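Local coordinates for acetyltransferase (Agrobacterium tumefaciens, PDB 2FSR), which is probably an acetyl-CoA-dependent N-acetyltransferase of the GNAT family, inferred to move an acetyl group to an acceptor that is not identified, at residues A78-F83 / R137-E142; P46-F51 / G71-D76; F83-L88 / P111-G116. All blocks are in the same frame, centred on the assembly; numbering follows the deposited sequence.

Interaction 1. Residues A78-F83 / R137-E142; sequences ANWHFF and RDWAFE
Helix 66-83, in its last turn and a half, and helix 128-143, near its own end, stand well apart where Trp-80 faces Trp-139: the two CA atoms are 13.5 Å from each other, and between these two segments the indole rings are what meet. Trp-80 and Trp-139 reach out from opposite directions and touch at the benzo ends of their rings. The closest pair is Trp-80 CZ3 with Trp-139 CH2 at 3.5 Å; beside it, Trp-80 CH2 lies 3.9 Å from the same Trp-139 CH2. The stack is an offset edge-to-face one, with the rim of Trp-80 directed toward the face of Trp-139. Its six-membered rings have centroids 5.5 Å apart and planes inclined by 63°, and Trp-139 CH2 sits at the Trp-80 edge, close to that ring's plane. Trp-139 achieves its reach by an extended first torsion, CG anti to the backbone N (chi1 -179°), which carries the indole toward the Trp-80 ring.

The rotation of Trp-80 has a separate restraint. Its NE1, on the side of the indole remote from the touching carbons, is hydrogen-bonded to the carbonyl O of Ala-87 on the neighbouring strand, so the ring is held at both ends: by a polar bond at the pyrrole and by apolar contact at the benzo rim. Pro-28, in the loop before strand 30-31, touches both tryptophans. The contact buries only 75 Å² in total and contains no hydrogen bond between the two segments. The Trp-Trp contact joins the C-terminal ends of the two longest helices, 66-83 and 128-143, of the alpha-beta GNAT fold.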
loop_
_atom_site.group_PDB
_atom_site.type_symbol
_atom_site.label_atom_id
_atom_site.label_comp_id
_atom_site.label_asym_id
_atom_site.label_seq_id
_atom_site.Cartn_x
_atom_site.Cartn_y
_atom_site.Cartn_z
ATOM N N ALA A 78 3.947 11.070 -2.861
ATOM C CA ALA A 78 5.338 11.545 -2.969
ATOM C C ALA A 78 6.396 10.447 -2.960
ATOM O O ALA A 78 7.495 10.637 -3.511
ATOM C CB ALA A 78 5.653 12.563 -1.884
ATOM N N ASN A 79 6.078 9.304 -2.342
ATOM C CA ASN A 79 7.044 8.206 -2.317
ATOM C C ASN A 79 7.504 7.812 -3.728
ATOM O O ASN A 79 8.648 7.405 -3.915
ATOM C CB ASN A 79 6.498 6.991 -1.544
ATOM C CG ASN A 79 6.856 7.013 -0.060
ATOM O OD1 ASN A 79 7.322 6.003 0.483
ATOM N ND2 ASN A 79 6.654 8.147 0.605
ATOM N N TRP A 80 6.620 7.919 -4.724
ATOM C CA TRP A 80 6.990 7.569 -6.117
ATOM C C TRP A 80 8.179 8.404 -6.599
ATOM O O TRP A 80 9.173 7.860 -7.070
ATOM C CB TRP A 80 5.794 7.703 -7.071
ATOM C CG TRP A 80 4.819 6.615 -6.853
ATOM C CD1 TRP A 80 3.646 6.687 -6.148
ATOM C CD2 TRP A 80 4.933 5.251 -7.305
ATOM N NE1 TRP A 80 3.014 5.439 -6.150
ATOM C CE2 TRP A 80 3.788 4.553 -6.852
ATOM C CE3 TRP A 80 5.895 4.559 -8.058
ATOM C CZ2 TRP A 80 3.588 3.177 -7.110
ATOM C CZ3 TRP A 80 5.687 3.210 -8.333
ATOM C CH2 TRP A 80 4.543 2.528 -7.858
ATOM N N HIS A 81 8.078 9.713 -6.414
ATOM C CA HIS A 81 9.145 10.636 -6.795
ATOM C C HIS A 81 10.432 10.363 -6.034
ATOM O O HIS A 81 11.527 10.416 -6.607
ATOM C CB HIS A 81 8.670 12.062 -6.513
ATOM C CG HIS A 81 9.628 13.130 -6.934
ATOM N ND1 HIS A 81 9.647 13.644 -8.212
ATOM C CD2 HIS A 81 10.561 13.818 -6.232
ATOM C CE1 HIS A 81 10.577 14.581 -8.289
ATOM N NE2 HIS A 81 11.144 14.710 -7.100
ATOM N N PHE A 82 10.304 10.073 -4.741
ATOM C CA PHE A 82 11.462 9.944 -3.866
ATOM C C PHE A 82 12.153 8.591 -3.952
ATOM O O PHE A 82 13.392 8.524 -3.800
ATOM C CB PHE A 82 11.053 10.188 -2.427
ATOM C CG PHE A 82 10.630 11.612 -2.124
ATOM C CD1 PHE A 82 11.281 12.722 -2.692
ATOM C CD2 PHE A 82 9.604 11.836 -1.201
ATOM C CE1 PHE A 82 10.876 14.027 -2.353
ATOM C CE2 PHE A 82 9.204 13.129 -0.861
ATOM C CZ PHE A 82 9.824 14.216 -1.444
ATOM N N PHE A 83 11.363 7.526 -4.140
ATOM C CA PHE A 83 11.881 6.152 -4.012
ATOM C C PHE A 83 11.602 5.237 -5.179
ATOM O O PHE A 83 12.193 4.147 -5.250
ATOM C CB PHE A 83 11.317 5.467 -2.761
ATOM C CG PHE A 83 11.531 6.236 -1.510
ATOM C CD1 PHE A 83 12.818 6.440 -1.013
ATOM C CD2 PHE A 83 10.441 6.756 -0.824
ATOM C CE1 PHE A 83 13.007 7.185 0.148
ATOM C CE2 PHE A 83 10.608 7.494 0.332
ATOM C CZ PHE A 83 11.901 7.713 0.819
ATOM N N ARG A 137 3.505 -6.214 -4.556
ATOM C CA ARG A 137 4.656 -6.993 -4.052
ATOM C C ARG A 137 5.492 -7.548 -5.203
ATOM O O ARG A 137 6.722 -7.376 -5.235
ATOM C CB ARG A 137 4.179 -8.149 -3.173
ATOM C CG ARG A 137 5.282 -9.130 -2.714
ATOM C CD ARG A 137 4.704 -10.490 -2.364
ATOM N NE ARG A 137 4.324 -11.245 -3.561
ATOM C CZ ARG A 137 3.576 -12.351 -3.575
ATOM N NH1 ARG A 137 3.085 -12.857 -2.451
ATOM N NH2 ARG A 137 3.310 -12.943 -4.730
ATOM N N ASP A 138 4.840 -8.240 -6.132
ATOM C CA ASP A 138 5.562 -8.834 -7.265
ATOM C C ASP A 138 6.214 -7.773 -8.131
ATOM O O ASP A 138 7.349 -7.952 -8.583
ATOM C CB ASP A 138 4.610 -9.658 -8.129
ATOM C CG ASP A 138 4.214 -10.976 -7.486
ATOM O OD1 ASP A 138 4.680 -11.285 -6.376
ATOM O OD2 ASP A 138 3.414 -11.700 -8.115
ATOM N N TRP A 139 5.490 -6.692 -8.407
ATOM C CA TRP A 139 6.041 -5.588 -9.189
ATOM C C TRP A 139 7.313 -5.050 -8.526
ATOM O O TRP A 139 8.313 -4.772 -9.207
ATOM C CB TRP A 139 4.992 -4.479 -9.331
ATOM C CG TRP A 139 5.476 -3.334 -10.126
ATOM C CD1 TRP A 139 5.387 -3.180 -11.467
ATOM C CD2 TRP A 139 6.128 -2.162 -9.623
ATOM N NE1 TRP A 139 5.934 -1.978 -11.845
ATOM C CE2 TRP A 139 6.411 -1.339 -10.731
ATOM C CE3 TRP A 139 6.503 -1.736 -8.347
ATOM C CZ2 TRP A 139 7.050 -0.095 -10.602
ATOM C CZ3 TRP A 139 7.146 -0.491 -8.215
ATOM C CH2 TRP A 139 7.413 0.300 -9.337
ATOM N N ALA A 140 7.287 -4.900 -7.201
ATOM C CA ALA A 140 8.459 -4.388 -6.478
ATOM C C ALA A 140 9.642 -5.347 -6.562
ATOM O O ALA A 140 10.778 -4.908 -6.780
ATOM C CB ALA A 140 8.122 -4.116 -5.037
ATOM N N PHE A 141 9.388 -6.641 -6.365
ATOM C CA PHE A 141 10.468 -7.625 -6.413
ATOM C C PHE A 141 11.020 -7.754 -7.828
ATOM O O PHE A 141 12.233 -7.929 -8.019
ATOM C CB PHE A 141 10.036 -9.003 -5.918
ATOM C CG PHE A 141 9.903 -9.110 -4.425
ATOM C CD1 PHE A 141 10.795 -8.466 -3.565
ATOM C CD2 PHE A 141 8.900 -9.893 -3.876
ATOM C CE1 PHE A 141 10.660 -8.582 -2.187
ATOM C CE2 PHE A 141 8.772 -10.023 -2.502
ATOM C CZ PHE A 141 9.637 -9.371 -1.655
ATOM N N GLU A 142 10.137 -7.666 -8.819
ATOM C CA GLU A 142 10.549 -7.887 -10.205
ATOM C C GLU A 142 11.150 -6.657 -10.856
ATOM O O GLU A 142 12.216 -6.730 -11.482
ATOM C CB GLU A 142 9.360 -8.369 -11.027
ATOM C CG GLU A 142 8.917 -9.760 -10.615
ATOM C CD GLU A 142 7.581 -10.138 -11.210
ATOM O OE1 GLU A 142 7.115 -9.413 -12.121
ATOM O OE2 GLU A 142 6.982 -11.132 -10.728
#

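Interaction 2. Residues P46-F51 / G71-D76; sequences PAYRDF and GVFCHD
Tyr-48 extends from helix 45-53 to the flank of helix 66-83, where it meets Val-72, Phe-73 and Asp-76. These are the first two helices of the GNAT fold, a pair that in relatives often borders the acceptor-substrate site. Over the short segments their axes come no nearer than 11.4 Å and run at 128° to each other, a spacing that the tyrosine ring spans. With chi1 at -179°, the Tyr-48 side chain leaves its backbone fully extended, and this carries the ring across.

The tight part is aromatic. Phe-73 CD1 lies over one face of the Tyr-48 ring, displaced toward its rim, and is 3.6 Å from Tyr-48 CD2. Farther along the same ring, Tyr-48 CE2 rests 3.8 Å from Phe-73 CB. The planes are inclined by 50°, an oblique meeting that is neither a stack nor a T-shape, and the two side chains slide past each other in opposite directions. Phe-45, placed edge-to-face against Phe-73, extends this aromatic packing.

The phenol end is more polar and water-bridged, touching through few atoms. Val-72 crosses the tyrosine at about a right angle, with CG1 nearest, 3.1 Å from Tyr-48 OH; this residue is partly exposed, and its side chain is about 5 Å from a bound PEG molecule that probably came from the crystallisation liquor. Asp-76, which stays buried, approaches from the opposite direction, its carboxylate plane almost perpendicular to the phenol ring. Gln-101 NE2, on strand 97-105, hydrogen-bonds to Asp-76 OD2 and so helps position the carboxylate. A water in the plane of the tyrosine ring, at its edge, is 2.6 Å from Tyr-48 OH and donates a hydrogen bond of 2.8 Å to Asp-76 OD2.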
loop_
_atom_site.group_PDB
_atom_site.type_symbol
_atom_site.label_atom_id
_atom_site.label_comp_id
_atom_site.label_asym_id
_atom_site.label_seq_id
_atom_site.Cartn_x
_atom_site.Cartn_y
_atom_site.Cartn_z
ATOM N N PRO A 46 -11.562 12.796 -0.549
ATOM C CA PRO A 46 -12.716 12.732 0.334
ATOM C C PRO A 46 -13.028 11.340 0.903
ATOM O O PRO A 46 -13.257 11.237 2.115
ATOM C CB PRO A 46 -13.857 13.264 -0.544
ATOM C CG PRO A 46 -13.173 14.212 -1.479
ATOM C CD PRO A 46 -11.888 13.479 -1.820
ATOM N N ALA A 47 -13.041 10.302 0.064
ATOM C CA ALA A 47 -13.366 8.945 0.557
ATOM C C ALA A 47 -12.236 8.456 1.459
ATOM O O ALA A 47 -12.469 7.751 2.461
ATOM C CB ALA A 47 -13.585 7.999 -0.597
ATOM N N TYR A 48 -11.001 8.835 1.115
ATOM C CA TYR A 48 -9.844 8.467 1.937
ATOM C C TYR A 48 -9.958 9.071 3.328
ATOM O O TYR A 48 -9.708 8.382 4.327
ATOM C CB TYR A 48 -8.555 8.920 1.230
ATOM C CG TYR A 48 -7.253 8.589 1.930
ATOM C CD1 TYR A 48 -6.663 7.328 1.793
ATOM C CD2 TYR A 48 -6.616 9.531 2.715
ATOM C CE1 TYR A 48 -5.466 7.041 2.430
ATOM C CE2 TYR A 48 -5.415 9.255 3.357
ATOM C CZ TYR A 48 -4.854 8.005 3.214
ATOM O OH TYR A 48 -3.654 7.733 3.844
ATOM N N ARG A 49 -10.345 10.345 3.398
ATOM C CA ARG A 49 -10.460 11.052 4.668
ATOM C C ARG A 49 -11.613 10.455 5.480
ATOM O O ARG A 49 -11.485 10.263 6.688
ATOM C CB ARG A 49 -10.677 12.553 4.414
ATOM C CG ARG A 49 -10.976 13.391 5.633
ATOM C CD ARG A 49 -9.914 13.292 6.723
ATOM N NE ARG A 49 -10.386 13.969 7.939
ATOM C CZ ARG A 49 -10.091 13.607 9.187
ATOM N NH1 ARG A 49 -9.286 12.565 9.426
ATOM N NH2 ARG A 49 -10.603 14.278 10.220
ATOM N N ASP A 50 -12.737 10.171 4.819
ATOM C CA ASP A 50 -13.862 9.488 5.478
ATOM C C ASP A 50 -13.367 8.220 6.183
ATOM O O ASP A 50 -13.650 8.006 7.371
ATOM C CB ASP A 50 -14.967 9.113 4.473
ATOM C CG ASP A 50 -15.785 10.312 3.986
ATOM O OD1 ASP A 50 -15.661 11.431 4.535
ATOM O OD2 ASP A 50 -16.576 10.113 3.031
ATOM N N PHE A 51 -12.578 7.423 5.471
ATOM C CA PHE A 51 -12.043 6.191 6.046
ATOM C C PHE A 51 -11.119 6.500 7.233
ATOM O O PHE A 51 -11.256 5.928 8.321
ATOM C CB PHE A 51 -11.275 5.388 4.983
ATOM C CG PHE A 51 -10.508 4.210 5.547
ATOM C CD1 PHE A 51 -11.153 3.012 5.788
ATOM C CD2 PHE A 51 -9.158 4.312 5.840
ATOM C CE1 PHE A 51 -10.447 1.910 6.322
ATOM C CE2 PHE A 51 -8.447 3.218 6.370
ATOM C CZ PHE A 51 -9.102 2.024 6.606
ATOM N N GLY A 71 -1.149 14.493 5.521
ATOM C CA GLY A 71 0.265 14.119 5.451
ATOM C C GLY A 71 0.480 12.703 4.929
ATOM O O GLY A 71 1.351 12.499 4.089
ATOM N N VAL A 72 -0.291 11.724 5.408
ATOM C CA VAL A 72 -0.148 10.355 4.862
ATOM C C VAL A 72 -0.505 10.289 3.371
ATOM O O VAL A 72 0.187 9.641 2.577
ATOM C CB VAL A 72 -0.998 9.330 5.655
ATOM C CG1 VAL A 72 -0.793 7.911 5.101
ATOM C CG2 VAL A 72 -0.607 9.362 7.138
ATOM N N PHE A 73 -1.584 10.967 2.973
ATOM C CA PHE A 73 -1.998 10.960 1.560
ATOM C C PHE A 73 -0.878 11.544 0.687
ATOM O O PHE A 73 -0.566 11.032 -0.384
ATOM C CB PHE A 73 -3.291 11.771 1.435
ATOM C CG PHE A 73 -4.012 11.631 0.115
ATOM C CD1 PHE A 73 -4.761 10.472 -0.187
ATOM C CD2 PHE A 73 -4.025 12.700 -0.789
ATOM C CE1 PHE A 73 -5.473 10.369 -1.393
ATOM C CE2 PHE A 73 -4.746 12.609 -2.000
ATOM C CZ PHE A 73 -5.464 11.433 -2.299
ATOM N N CYS A 74 -0.274 12.633 1.163
ATOM C CA CYS A 74 0.832 13.231 0.419
ATOM C C CYS A 74 2.084 12.333 0.384
ATOM O O CYS A 74 2.726 12.230 -0.678
ATOM C CB CYS A 74 1.180 14.584 0.989
ATOM S SG CYS A 74 -0.101 15.867 0.660
ATOM N N HIS A 75 2.379 11.671 1.505
ATOM C CA HIS A 75 3.463 10.665 1.580
ATOM C C HIS A 75 3.178 9.551 0.560
ATOM O O HIS A 75 4.074 9.114 -0.180
ATOM C CB HIS A 75 3.535 10.139 3.016
ATOM C CG HIS A 75 4.084 8.753 3.139
ATOM N ND1 HIS A 75 5.380 8.510 3.544
ATOM C CD2 HIS A 75 3.502 7.543 2.949
ATOM C CE1 HIS A 75 5.576 7.200 3.591
ATOM N NE2 HIS A 75 4.446 6.593 3.260
ATOM N N ASP A 76 1.916 9.121 0.509
ATOM C CA ASP A 76 1.520 8.037 -0.392
ATOM C C ASP A 76 1.844 8.338 -1.877
ATOM O O ASP A 76 2.304 7.484 -2.629
ATOM C CB ASP A 76 0.023 7.773 -0.238
ATOM C CG ASP A 76 -0.351 7.098 1.086
ATOM O OD1 ASP A 76 0.522 6.456 1.727
ATOM O OD2 ASP A 76 -1.553 7.162 1.462
HETATM O O HOH W 1 -2.456 5.437 3.413
#

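Interaction 3. Residues F83-L88 / P111-G116; sequences FGHGAL and PEKELG
His-85 and Lys-113 meet through their side-chain ends, with CA atoms 9.4 Å apart. The lysine ammonium comes to the edge of the imidazole, not to its face: Lys-113 NZ donates to His-85 NE2 over 2.8 Å and deviates from the ring plane by just 3°. The two side chains cross obliquely, so the aliphatic part of the lysine passes beside the same ring corner, with Lys-113 CD 3.5 Å from His-85 NE2. Its chain is extended as far as CE and then bends at the last torsion (chi4 -66°), which turns NZ back to the histidine.

On the other side of the partnership, the ring's rotation is restrained by a second bond, His-85 ND1 to Ile-104 O. The CG of His-85 sits between the backbone N and the carbonyl carbon (chi1 61°), and Phe-83 CB lies 3.4 Å above one face of the His-85 ring, toward the rim. Within the central antiparallel sheet of the GNAT fold, strands 87-92 and 114-119 lie to either side of strand 97-105; the bond therefore joins the entrances of two strands that are not direct neighbours, past the end of the one between them. Gly-84, with positive phi, marks the exit from helix 66-83 that brings His-85 there.

Further partners grip the same ammonium. His-106 ND1, just beyond strand 97-105, hydrogen-bonds to Lys-113 NZ, and a water accepts from Lys-113 NZ at 2.8 Å while donating to Phe-83 O, also at 2.8 Å.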
loop_
_atom_site.group_PDB
_atom_site.type_symbol
_atom_site.label_atom_id
_atom_site.label_comp_id
_atom_site.label_asym_id
_atom_site.label_seq_id
_atom_site.Cartn_x
_atom_site.Cartn_y
_atom_site.Cartn_z
ATOM N N PHE A 83 11.363 7.526 -4.140
ATOM C CA PHE A 83 11.881 6.152 -4.012
ATOM C C PHE A 83 11.602 5.237 -5.179
ATOM O O PHE A 83 12.193 4.147 -5.250
ATOM C CB PHE A 83 11.317 5.467 -2.761
ATOM C CG PHE A 83 11.531 6.236 -1.510
ATOM C CD1 PHE A 83 12.818 6.440 -1.013
ATOM C CD2 PHE A 83 10.441 6.756 -0.824
ATOM C CE1 PHE A 83 13.007 7.185 0.148
ATOM C CE2 PHE A 83 10.608 7.494 0.332
ATOM C CZ PHE A 83 11.901 7.713 0.819
ATOM N N GLY A 84 10.702 5.629 -6.073
ATOM C CA GLY A 84 10.329 4.776 -7.215
ATOM C C GLY A 84 9.283 3.717 -6.881
ATOM O O GLY A 84 9.034 2.806 -7.667
ATOM N N HIS A 85 8.671 3.882 -5.715
ATOM C CA HIS A 85 7.522 3.085 -5.268
ATOM C C HIS A 85 6.662 3.971 -4.370
ATOM O O HIS A 85 7.110 5.048 -3.929
ATOM C CB HIS A 85 7.975 1.827 -4.504
ATOM C CG HIS A 85 8.756 2.127 -3.253
ATOM N ND1 HIS A 85 8.198 2.734 -2.148
ATOM C CD2 HIS A 85 10.069 1.948 -2.957
ATOM C CE1 HIS A 85 9.125 2.879 -1.209
ATOM N NE2 HIS A 85 10.271 2.415 -1.680
ATOM N N GLY A 86 5.417 3.547 -4.119
ATOM C CA GLY A 86 4.479 4.371 -3.361
ATOM C C GLY A 86 3.106 3.739 -3.375
ATOM O O GLY A 86 2.988 2.527 -3.589
ATOM N N ALA A 87 2.075 4.545 -3.125
ATOM C CA ALA A 87 0.708 4.018 -3.058
ATOM C C ALA A 87 0.022 4.088 -4.404
ATOM O O ALA A 87 0.330 4.964 -5.239
ATOM C CB ALA A 87 -0.106 4.808 -2.050
ATOM N N LEU A 88 -0.923 3.170 -4.590
ATOM C CA LEU A 88 -1.832 3.206 -5.730
ATOM C C LEU A 88 -3.241 3.009 -5.178
ATOM O O LEU A 88 -3.444 2.260 -4.199
ATOM C CB LEU A 88 -1.503 2.082 -6.715
ATOM C CG LEU A 88 -0.106 2.150 -7.358
ATOM C CD1 LEU A 88 0.266 0.839 -8.057
ATOM C CD2 LEU A 88 -0.010 3.337 -8.306
ATOM N N PRO A 111 11.337 1.917 9.108
ATOM C CA PRO A 111 12.704 1.341 9.176
ATOM C C PRO A 111 13.113 0.471 7.985
ATOM O O PRO A 111 14.301 0.387 7.675
ATOM C CB PRO A 111 12.669 0.513 10.469
ATOM C CG PRO A 111 11.580 1.145 11.289
ATOM C CD PRO A 111 10.545 1.614 10.314
ATOM N N GLU A 112 12.139 -0.181 7.339
ATOM C CA GLU A 112 12.349 -0.920 6.109
ATOM C C GLU A 112 11.201 -0.615 5.148
ATOM O O GLU A 112 10.136 -0.149 5.596
ATOM C CB GLU A 112 12.389 -2.422 6.418
ATOM C CG GLU A 112 13.627 -2.822 7.251
ATOM C CD GLU A 112 13.761 -4.333 7.417
ATOM O OE1 GLU A 112 13.190 -4.865 8.392
ATOM O OE2 GLU A 112 14.403 -4.965 6.549
ATOM N N LYS A 113 11.421 -0.877 3.857
ATOM C CA LYS A 113 10.360 -0.698 2.832
ATOM C C LYS A 113 9.179 -1.585 3.181
ATOM O O LYS A 113 9.342 -2.776 3.422
ATOM C CB LYS A 113 10.877 -0.952 1.417
ATOM C CG LYS A 113 11.921 0.070 0.962
ATOM C CD LYS A 113 12.327 -0.162 -0.482
ATOM C CE LYS A 113 13.420 0.800 -0.925
ATOM N NZ LYS A 113 12.987 2.234 -0.966
ATOM N N GLU A 114 7.993 -0.995 3.216
ATOM C CA GLU A 114 6.824 -1.595 3.878
ATOM C C GLU A 114 5.596 -1.609 2.979
ATOM O O GLU A 114 5.214 -0.572 2.420
ATOM C CB GLU A 114 6.506 -0.858 5.190
ATOM C CG GLU A 114 5.569 -1.641 6.122
ATOM C CD GLU A 114 4.168 -1.138 6.147
ATOM O OE1 GLU A 114 3.841 -0.193 5.380
ATOM O OE2 GLU A 114 3.406 -1.655 6.990
ATOM N N LEU A 115 4.982 -2.781 2.854
ATOM C CA LEU A 115 3.767 -2.984 2.073
ATOM C C LEU A 115 2.540 -2.843 2.977
ATOM O O LEU A 115 2.442 -3.507 4.015
ATOM C CB LEU A 115 3.793 -4.395 1.448
ATOM C CG LEU A 115 2.642 -4.840 0.529
ATOM C CD1 LEU A 115 2.640 -4.061 -0.765
ATOM C CD2 LEU A 115 2.740 -6.344 0.232
ATOM N N GLY A 116 1.621 -1.952 2.598
ATOM C CA GLY A 116 0.392 -1.785 3.377
ATOM C C GLY A 116 -0.825 -1.701 2.492
ATOM O O GLY A 116 -0.723 -1.417 1.306
HETATM O O HOH W 2 14.090 3.284 -3.307
#

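In the fold
All three contacts involve helix 66-83 or the strand that follows it. Interaction 2 comes first along the chain and places helix 45-53 against the middle of helix 66-83. Interaction 1, its centre about 19 Å from that of interaction 2, uses the end of the same helix to reach helix 128-143. The centres of interactions 3 and 1 are about 6 Å apart; the two share Phe-83, and interaction 3 falls within the span of chain that interaction 1 brackets. Its centre is about 15 Å from that of interaction 2. The Trp-80 to Ala-87 bond and a probable backbone bond, Asp-76 O to Ala-87 N, fix helix 66-83 to the central sheet, and the other two helices contact it through interactions 1 and 2.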